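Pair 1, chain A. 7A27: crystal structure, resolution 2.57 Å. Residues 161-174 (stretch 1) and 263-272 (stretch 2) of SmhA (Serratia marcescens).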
# COMPACT_ATOMS: atom_id res chain seq x y z
N GLU A 161 -7.88 -15.10 34.82
CA GLU A 161 -8.09 -16.17 33.80
C GLU A 161 -8.48 -15.54 32.46
O GLU A 161 -7.99 -16.03 31.42
CB GLU A 161 -9.14 -17.17 34.29
CG GLU A 161 -9.21 -18.45 33.47
CD GLU A 161 -10.27 -19.46 33.90
OE1 GLU A 161 -10.40 -19.70 35.12
OE2 GLU A 161 -11.00 -20.00 33.04
N ALA A 162 -9.33 -14.50 32.47
CA ALA A 162 -9.84 -13.81 31.26
C ALA A 162 -8.76 -12.91 30.66
O ALA A 162 -8.69 -12.84 29.42
CB ALA A 162 -11.08 -13.01 31.58
N LYS A 163 -7.97 -12.23 31.50
CA LYS A 163 -6.87 -11.36 31.03
C LYS A 163 -5.86 -12.21 30.26
O LYS A 163 -5.34 -11.70 29.25
CB LYS A 163 -6.14 -10.64 32.16
CG LYS A 163 -6.87 -9.43 32.73
CD LYS A 163 -6.00 -8.59 33.65
CE LYS A 163 -6.74 -7.46 34.32
NZ LYS A 163 -5.99 -6.92 35.48
N GLN A 164 -5.61 -13.45 30.71
CA GLN A 164 -4.63 -14.36 30.05
C GLN A 164 -5.21 -14.80 28.71
O GLN A 164 -4.45 -14.78 27.72
CB GLN A 164 -4.24 -15.56 30.93
CG GLN A 164 -3.07 -16.38 30.39
CD GLN A 164 -1.78 -15.60 30.26
OE1 GLN A 164 -1.18 -15.14 31.23
NE2 GLN A 164 -1.34 -15.46 29.02
N GLN A 165 -6.49 -15.15 28.67
CA GLN A 165 -7.19 -15.57 27.43
C GLN A 165 -7.15 -14.42 26.42
O GLN A 165 -6.95 -14.70 25.23
CB GLN A 165 -8.62 -16.00 27.74
CG GLN A 165 -8.68 -17.34 28.45
CD GLN A 165 -10.01 -17.59 29.12
OE1 GLN A 165 -10.85 -16.71 29.26
NE2 GLN A 165 -10.21 -18.82 29.56
N ALA A 166 -7.28 -13.18 26.89
CA ALA A 166 -7.26 -11.95 26.07
C ALA A 166 -5.86 -11.68 25.54
O ALA A 166 -5.75 -11.22 24.38
CB ALA A 166 -7.77 -10.77 26.85
N GLN A 167 -4.82 -11.90 26.37
CA GLN A 167 -3.41 -11.67 25.98
C GLN A 167 -3.03 -12.71 24.93
O GLN A 167 -2.40 -12.32 23.94
CB GLN A 167 -2.48 -11.73 27.19
CG GLN A 167 -1.12 -11.07 26.98
CD GLN A 167 -0.09 -11.69 27.91
OE1 GLN A 167 0.16 -12.90 27.85
NE2 GLN A 167 0.49 -10.89 28.79
N THR A 168 -3.41 -13.97 25.13
CA THR A 168 -3.15 -15.08 24.16
C THR A 168 -3.63 -14.63 22.78
O THR A 168 -2.87 -14.79 21.82
CB THR A 168 -3.81 -16.39 24.59
OG1 THR A 168 -3.27 -16.77 25.85
CG2 THR A 168 -3.57 -17.51 23.60
N ILE A 169 -4.83 -14.06 22.72
CA ILE A 169 -5.46 -13.55 21.46
C ILE A 169 -4.62 -12.38 20.92
O ILE A 169 -4.25 -12.43 19.75
CB ILE A 169 -6.93 -13.18 21.71
CG1 ILE A 169 -7.77 -14.45 21.90
CG2 ILE A 169 -7.48 -12.29 20.61
CD1 ILE A 169 -9.16 -14.19 22.40
N ALA A 170 -4.32 -11.38 21.74
CA ALA A 170 -3.55 -10.18 21.34
C ALA A 170 -2.22 -10.63 20.74
O ALA A 170 -1.86 -10.12 19.69
CB ALA A 170 -3.35 -9.24 22.51
N GLU A 171 -1.54 -11.59 21.39
CA GLU A 171 -0.21 -12.12 20.99
C GLU A 171 -0.34 -12.84 19.65
O GLU A 171 0.54 -12.63 18.81
CB GLU A 171 0.40 -12.99 22.09
CG GLU A 171 1.04 -12.15 23.19
CD GLU A 171 1.68 -12.88 24.36
OE1 GLU A 171 1.18 -14.00 24.73
OE2 GLU A 171 2.70 -12.32 24.90
N LEU A 172 -1.38 -13.65 19.45
CA LEU A 172 -1.60 -14.40 18.19
C LEU A 172 -1.88 -13.44 17.02
O LEU A 172 -1.29 -13.66 15.96
CB LEU A 172 -2.73 -15.41 18.39
CG LEU A 172 -2.32 -16.64 19.21
CD1 LEU A 172 -3.53 -17.43 19.70
CD2 LEU A 172 -1.39 -17.52 18.38
N ASN A 173 -2.73 -12.43 17.20
CA ASN A 173 -3.03 -11.42 16.14
C ASN A 173 -1.71 -10.74 15.73
O ASN A 173 -1.52 -10.51 14.53
CB ASN A 173 -4.07 -10.40 16.58
CG ASN A 173 -5.48 -10.94 16.70
OD1 ASN A 173 -5.96 -11.70 15.86
ND2 ASN A 173 -6.18 -10.50 17.74
N GLU A 174 -0.83 -10.44 16.69
CA GLU A 174 0.48 -9.79 16.43
C GLU A 174 1.36 -10.74 15.60
O GLU A 174 2.05 -10.24 14.70
CB GLU A 174 1.15 -9.35 17.73
CG GLU A 174 1.19 -7.84 17.93
CD GLU A 174 2.12 -7.33 19.04
OE1 GLU A 174 2.23 -8.02 20.12
OE2 GLU A 174 2.74 -6.23 18.84
N ALA A 263 -8.52 -20.04 21.04
CA ALA A 263 -8.39 -18.92 22.01
C ALA A 263 -9.68 -18.10 22.08
O ALA A 263 -10.00 -17.66 23.21
CB ALA A 263 -7.20 -18.06 21.67
N TYR A 264 -10.37 -17.86 20.94
CA TYR A 264 -11.65 -17.10 20.92
C TYR A 264 -12.74 -17.96 21.59
O TYR A 264 -13.53 -17.41 22.38
CB TYR A 264 -12.05 -16.64 19.51
CG TYR A 264 -11.37 -15.40 18.98
CD1 TYR A 264 -11.58 -14.15 19.54
CD2 TYR A 264 -10.56 -15.46 17.85
CE1 TYR A 264 -10.98 -13.01 19.02
CE2 TYR A 264 -9.95 -14.32 17.33
CZ TYR A 264 -10.15 -13.09 17.91
OH TYR A 264 -9.52 -11.99 17.39
N ARG A 265 -12.76 -19.27 21.33
CA ARG A 265 -13.74 -20.20 21.95
C ARG A 265 -13.63 -20.07 23.47
O ARG A 265 -14.67 -20.02 24.15
CB ARG A 265 -13.53 -21.64 21.47
CG ARG A 265 -13.58 -21.83 19.97
CD ARG A 265 -13.60 -23.27 19.52
NE ARG A 265 -14.88 -23.85 19.90
CZ ARG A 265 -16.06 -23.63 19.27
NH1 ARG A 265 -17.16 -24.23 19.70
NH2 ARG A 265 -16.14 -22.82 18.22
N ALA A 266 -12.41 -19.97 23.99
CA ALA A 266 -12.10 -19.85 25.44
C ALA A 266 -12.61 -18.52 26.01
O ALA A 266 -13.39 -18.55 26.98
CB ALA A 266 -10.61 -19.98 25.65
N LEU A 267 -12.20 -17.39 25.45
CA LEU A 267 -12.59 -16.04 25.95
C LEU A 267 -14.11 -15.85 25.82
O LEU A 267 -14.70 -15.16 26.69
CB LEU A 267 -11.82 -14.98 25.16
CG LEU A 267 -12.11 -13.54 25.56
CD1 LEU A 267 -11.85 -13.32 27.05
CD2 LEU A 267 -11.28 -12.55 24.73
N ALA A 268 -14.72 -16.44 24.80
CA ALA A 268 -16.15 -16.31 24.46
C ALA A 268 -17.06 -16.90 25.55
O ALA A 268 -18.15 -16.33 25.78
CB ALA A 268 -16.42 -16.96 23.13
N THR A 269 -16.66 -18.00 26.20
CA THR A 269 -17.50 -18.68 27.23
C THR A 269 -18.12 -17.61 28.16
O THR A 269 -19.33 -17.64 28.33
CB THR A 269 -16.74 -19.79 27.98
OG1 THR A 269 -15.51 -19.28 28.48
CG2 THR A 269 -16.46 -21.01 27.11
N ALA A 270 -17.32 -16.67 28.66
CA ALA A 270 -17.72 -15.64 29.65
C ALA A 270 -17.82 -14.25 29.01
O ALA A 270 -18.73 -13.52 29.38
CB ALA A 270 -16.75 -15.64 30.81
N ASN A 271 -16.87 -13.86 28.13
CA ASN A 271 -16.82 -12.53 27.47
C ASN A 271 -16.83 -12.70 25.94
O ASN A 271 -15.75 -12.69 25.33
CB ASN A 271 -15.59 -11.72 27.90
CG ASN A 271 -15.37 -11.73 29.40
OD1 ASN A 271 -15.14 -12.78 29.99
ND2 ASN A 271 -15.40 -10.55 30.00
N ALA A 272 -18.02 -12.86 25.36
CA ALA A 272 -18.26 -13.08 23.91
C ALA A 272 -18.16 -11.76 23.15
O ALA A 272 -17.53 -11.73 22.07
CB ALA A 272 -19.63 -13.68 23.77

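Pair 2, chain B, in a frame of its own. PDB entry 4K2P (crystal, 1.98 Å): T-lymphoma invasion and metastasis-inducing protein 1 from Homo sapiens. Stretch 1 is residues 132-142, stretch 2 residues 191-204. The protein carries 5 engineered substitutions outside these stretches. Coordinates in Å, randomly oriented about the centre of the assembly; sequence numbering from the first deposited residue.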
# COMPACT_ATOMS: atom_id res chain seq x y z
N ASP B 132 19.46 10.52 -7.85
CA ASP B 132 19.78 9.49 -6.87
C ASP B 132 18.51 8.97 -6.19
O ASP B 132 18.04 9.54 -5.21
CB ASP B 132 20.72 10.05 -5.81
CG ASP B 132 21.34 8.97 -4.94
OD1 ASP B 132 20.85 7.82 -4.94
OD2 ASP B 132 22.28 9.29 -4.19
N THR B 133 17.96 7.87 -6.70
CA THR B 133 16.71 7.35 -6.17
C THR B 133 16.90 6.87 -4.73
O THR B 133 16.07 7.16 -3.87
CB THR B 133 16.17 6.20 -7.04
OG1 THR B 133 15.90 6.69 -8.36
CG2 THR B 133 14.88 5.64 -6.45
N LEU B 134 17.99 6.16 -4.47
CA LEU B 134 18.29 5.64 -3.13
C LEU B 134 18.40 6.75 -2.09
O LEU B 134 17.81 6.66 -1.01
CB LEU B 134 19.58 4.83 -3.16
CG LEU B 134 19.50 3.49 -2.43
CD1 LEU B 134 18.70 2.50 -3.25
CD2 LEU B 134 20.89 2.95 -2.12
N ARG B 135 19.16 7.79 -2.40
CA ARG B 135 19.32 8.92 -1.49
C ARG B 135 18.00 9.61 -1.22
O ARG B 135 17.74 10.02 -0.09
CB ARG B 135 20.33 9.91 -2.05
CG ARG B 135 20.42 11.24 -1.30
CD ARG B 135 21.60 12.04 -1.81
NE ARG B 135 22.84 11.29 -1.66
CZ ARG B 135 23.60 11.31 -0.57
NH1 ARG B 135 23.29 12.07 0.46
NH2 ARG B 135 24.71 10.57 -0.53
N LEU B 136 17.17 9.74 -2.24
CA LEU B 136 15.89 10.41 -2.07
C LEU B 136 15.00 9.62 -1.13
O LEU B 136 14.32 10.20 -0.29
CB LEU B 136 15.19 10.60 -3.42
CG LEU B 136 13.74 11.11 -3.30
CD1 LEU B 136 13.70 12.51 -2.69
CD2 LEU B 136 13.07 11.10 -4.65
N LEU B 137 15.00 8.29 -1.26
CA LEU B 137 14.16 7.44 -0.42
C LEU B 137 14.55 7.58 1.05
O LEU B 137 13.69 7.70 1.91
CB LEU B 137 14.27 5.98 -0.84
CG LEU B 137 13.60 5.56 -2.14
CD1 LEU B 137 13.84 4.08 -2.38
CD2 LEU B 137 12.11 5.88 -2.15
N LYS B 138 15.85 7.56 1.33
CA LYS B 138 16.34 7.70 2.69
C LYS B 138 15.99 9.08 3.25
O LYS B 138 15.72 9.22 4.44
CB LYS B 138 17.84 7.47 2.76
CG LYS B 138 18.23 6.03 2.50
CD LYS B 138 19.73 5.87 2.48
CE LYS B 138 20.12 4.44 2.13
NZ LYS B 138 21.58 4.31 1.88
N SER B 139 16.02 10.08 2.39
CA SER B 139 15.70 11.44 2.79
C SER B 139 14.23 11.57 3.18
O SER B 139 13.90 12.21 4.18
CB SER B 139 16.03 12.42 1.67
OG SER B 139 15.56 13.72 1.98
N GLU B 140 13.36 10.95 2.39
CA GLU B 140 11.92 10.99 2.63
C GLU B 140 11.58 10.21 3.89
O GLU B 140 10.62 10.53 4.60
CB GLU B 140 11.17 10.42 1.43
CG GLU B 140 11.20 11.32 0.20
CD GLU B 140 10.48 12.64 0.42
OE1 GLU B 140 9.28 12.62 0.73
OE2 GLU B 140 11.13 13.70 0.27
N ILE B 141 12.38 9.19 4.15
CA ILE B 141 12.22 8.38 5.34
C ILE B 141 12.58 9.24 6.56
O ILE B 141 11.84 9.27 7.54
CB ILE B 141 13.11 7.11 5.25
CG1 ILE B 141 12.44 6.09 4.33
CG2 ILE B 141 13.37 6.50 6.63
CD1 ILE B 141 13.33 4.94 3.91
N LYS B 142 13.68 9.97 6.46
CA LYS B 142 14.10 10.85 7.54
C LYS B 142 13.04 11.90 7.83
O LYS B 142 12.75 12.21 8.99
CB LYS B 142 15.43 11.53 7.20
CG LYS B 142 16.64 10.60 7.26
CD LYS B 142 17.93 11.37 7.01
CE LYS B 142 19.15 10.45 6.96
NZ LYS B 142 19.25 9.72 5.66
N ASP B 191 3.23 5.62 5.26
CA ASP B 191 4.14 6.16 4.25
C ASP B 191 5.57 5.69 4.51
O ASP B 191 6.31 5.35 3.59
CB ASP B 191 4.08 7.68 4.21
CG ASP B 191 2.83 8.20 3.52
OD1 ASP B 191 2.27 7.50 2.65
OD2 ASP B 191 2.39 9.31 3.85
N LEU B 192 5.94 5.66 5.78
CA LEU B 192 7.27 5.23 6.20
C LEU B 192 7.51 3.76 5.87
O LEU B 192 8.59 3.38 5.42
CB LEU B 192 7.43 5.47 7.71
CG LEU B 192 8.75 5.05 8.35
CD1 LEU B 192 9.93 5.69 7.65
CD2 LEU B 192 8.74 5.40 9.82
N PHE B 193 6.51 2.93 6.12
CA PHE B 193 6.57 1.50 5.81
C PHE B 193 6.73 1.32 4.31
O PHE B 193 7.52 0.50 3.84
CB PHE B 193 5.31 0.81 6.34
CG PHE B 193 5.23 -0.67 6.03
CD1 PHE B 193 4.62 -1.11 4.87
CD2 PHE B 193 5.71 -1.60 6.92
CE1 PHE B 193 4.54 -2.46 4.59
CE2 PHE B 193 5.62 -2.95 6.66
CZ PHE B 193 5.03 -3.38 5.49
N ARG B 194 5.99 2.13 3.56
CA ARG B 194 5.99 2.06 2.11
C ARG B 194 7.36 2.43 1.54
O ARG B 194 7.88 1.74 0.67
CB ARG B 194 4.91 2.98 1.55
CG ARG B 194 4.80 2.93 0.04
CD ARG B 194 3.44 3.42 -0.44
NE ARG B 194 3.17 4.81 -0.05
CZ ARG B 194 3.66 5.88 -0.67
NH1 ARG B 194 4.49 5.74 -1.70
NH2 ARG B 194 3.35 7.09 -0.24
N PHE B 195 7.95 3.52 2.04
CA PHE B 195 9.25 3.94 1.55
C PHE B 195 10.30 2.92 1.95
O PHE B 195 11.26 2.70 1.22
CB PHE B 195 9.62 5.33 2.06
CG PHE B 195 8.93 6.44 1.32
CD1 PHE B 195 9.23 6.70 -0.00
CD2 PHE B 195 7.97 7.22 1.93
CE1 PHE B 195 8.60 7.71 -0.70
CE2 PHE B 195 7.33 8.24 1.24
CZ PHE B 195 7.65 8.48 -0.08
N ARG B 196 10.12 2.29 3.11
CA ARG B 196 11.05 1.26 3.54
C ARG B 196 10.93 0.01 2.67
O ARG B 196 11.89 -0.74 2.50
CB ARG B 196 10.82 0.91 5.01
CG ARG B 196 11.46 1.90 5.95
CD ARG B 196 11.16 1.57 7.40
NE ARG B 196 11.85 2.50 8.29
CZ ARG B 196 11.46 2.81 9.52
NH1 ARG B 196 10.35 2.28 10.03
NH2 ARG B 196 12.19 3.65 10.24
N CYS B 197 9.74 -0.22 2.12
CA CYS B 197 9.56 -1.31 1.18
C CYS B 197 10.33 -1.01 -0.10
O CYS B 197 11.01 -1.88 -0.65
CB CYS B 197 8.08 -1.53 0.87
SG CYS B 197 7.17 -2.42 2.14
N TYR B 198 10.20 0.22 -0.58
CA TYR B 198 10.86 0.64 -1.82
C TYR B 198 12.37 0.55 -1.68
O TYR B 198 13.07 0.07 -2.57
CB TYR B 198 10.49 2.08 -2.19
CG TYR B 198 9.03 2.32 -2.47
CD1 TYR B 198 8.11 1.27 -2.54
CD2 TYR B 198 8.56 3.60 -2.68
CE1 TYR B 198 6.77 1.51 -2.81
CE2 TYR B 198 7.25 3.85 -2.95
CZ TYR B 198 6.35 2.81 -3.00
OH TYR B 198 5.04 3.10 -3.28
N LEU B 199 12.86 1.02 -0.54
CA LEU B 199 14.28 1.06 -0.29
C LEU B 199 14.83 -0.36 -0.19
O LEU B 199 15.90 -0.65 -0.71
CB LEU B 199 14.59 1.83 1.00
CG LEU B 199 16.07 1.96 1.35
CD1 LEU B 199 16.84 2.70 0.25
CD2 LEU B 199 16.24 2.67 2.67
N ALA B 200 14.08 -1.23 0.47
CA ALA B 200 14.52 -2.61 0.66
C ALA B 200 14.60 -3.32 -0.69
O ALA B 200 15.51 -4.11 -0.94
CB ALA B 200 13.56 -3.34 1.58
N SER B 201 13.66 -3.00 -1.56
CA SER B 201 13.59 -3.63 -2.87
C SER B 201 14.78 -3.21 -3.73
O SER B 201 15.28 -4.02 -4.51
CB SER B 201 12.27 -3.30 -3.55
OG SER B 201 11.20 -4.02 -2.93
N LEU B 202 15.23 -1.97 -3.61
CA LEU B 202 16.42 -1.53 -4.34
C LEU B 202 17.71 -2.11 -3.74
O LEU B 202 18.63 -2.44 -4.48
CB LEU B 202 16.51 -0.01 -4.37
CG LEU B 202 15.51 0.76 -5.23
CD1 LEU B 202 15.80 2.25 -5.12
CD2 LEU B 202 15.54 0.33 -6.69
N GLN B 203 17.77 -2.25 -2.42
CA GLN B 203 18.99 -2.71 -1.76
C GLN B 203 19.04 -4.23 -1.57
O GLN B 203 19.99 -4.76 -1.00
CB GLN B 203 19.14 -2.06 -0.39
CG GLN B 203 19.37 -0.56 -0.42
CD GLN B 203 19.38 0.03 0.97
OE1 GLN B 203 18.70 -0.46 1.86
NE2 GLN B 203 20.18 1.07 1.16
N GLY B 204 18.02 -4.92 -2.06
CA GLY B 204 17.94 -6.36 -1.90
C GLY B 204 17.80 -6.81 -0.45
O GLY B 204 18.04 -7.98 -0.14

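The sharpest difference lies at one matched position of the second helix, A:Ala263 in pair 1 and B:Phe195 in pair 2: a methyl in one, a phenyl ring in the other, both on CA-to-CB bonds that point toward the partner helix. In pair 1 A:Ile169 CG1 lies 3.7 Å from A:Ala263 CB and A:Thr168 CG2 4.1 Å from it; the isoleucine contact survives in pair 2, where B:Ile141 CG1 is also 3.7 Å from B:Phe195 CB, and the ring beyond CB adds further contacts. In pair 2 the ring packs against the partner helix, reaching B:Leu137 and B:Glu140: B:Leu137 CD2 lies at its edge, 3.7 Å from B:Phe195 CD1, while B:Glu140 CB sits over one face, 4.2 Å from the ring centroid and 7° off the normal, a CH-pi contact made by the aliphatic base of an acidic side chain.

The backbones nevertheless agree to 0.6 Å over 14 central residues. Both are antiparallel helix pairs, with N-to-C directions 152° apart in pair 1 and 158° in pair 2, and axes approaching to 9.2 and 9.6 Å. No hydrogen bond crosses either contact, so packing carries both.

Two matched positions within the contact keep their residue type and nearly their side-chain placement: A:Ile169 with B:Ile141 and A:Leu267 with B:Leu199. The isoleucines share m, t rotamers, the leucines t, p, and in each pair they meet: A:Ile169 CD1 to A:Leu267 CD2 is 3.6 Å, B:Ile141 CD1 to B:Leu199 CD2 3.9 Å. Each leucine is a knob in a four-residue hole, lined by A:Ala162, A:Gln165, A:Ala166 and A:Ile169 in pair 1, and by the matching B:Leu134, B:Leu137, B:Lys138 and B:Ile141 in pair 2.

The hole walls differ. A:Gln165 lays its amide against the opposing helix, OE1 3.8 Å from A:Leu267 CA; its counterpart B:Leu137 is itself a knob, with CD1 3.8 Å from B:Leu202 CD1. A:Ala162 meets the knob leucine most closely through its backbone, O 4.0 Å from A:Leu267 CD1, whereas B:Leu134 does so with its side chain, CG 3.9 Å from B:Leu199 CD1, and also reaches B:Leu202, CD1 to CD1 3.5 Å. At the A:Ala166 position, B:Lys138 starts away from the partner but returns along its chain, its CG 3.9 Å from B:Leu199 CD2.

Beside the isoleucine, A:Tyr264 matches B:Arg196. Both CA-to-CB bonds point away and both side chains come back: A:Ile169 CG1 lies over one face of the tyrosine ring, whereas B:Ile141 CD1 meets the arginine's aliphatic B:Arg196 CG at 4.1 Å.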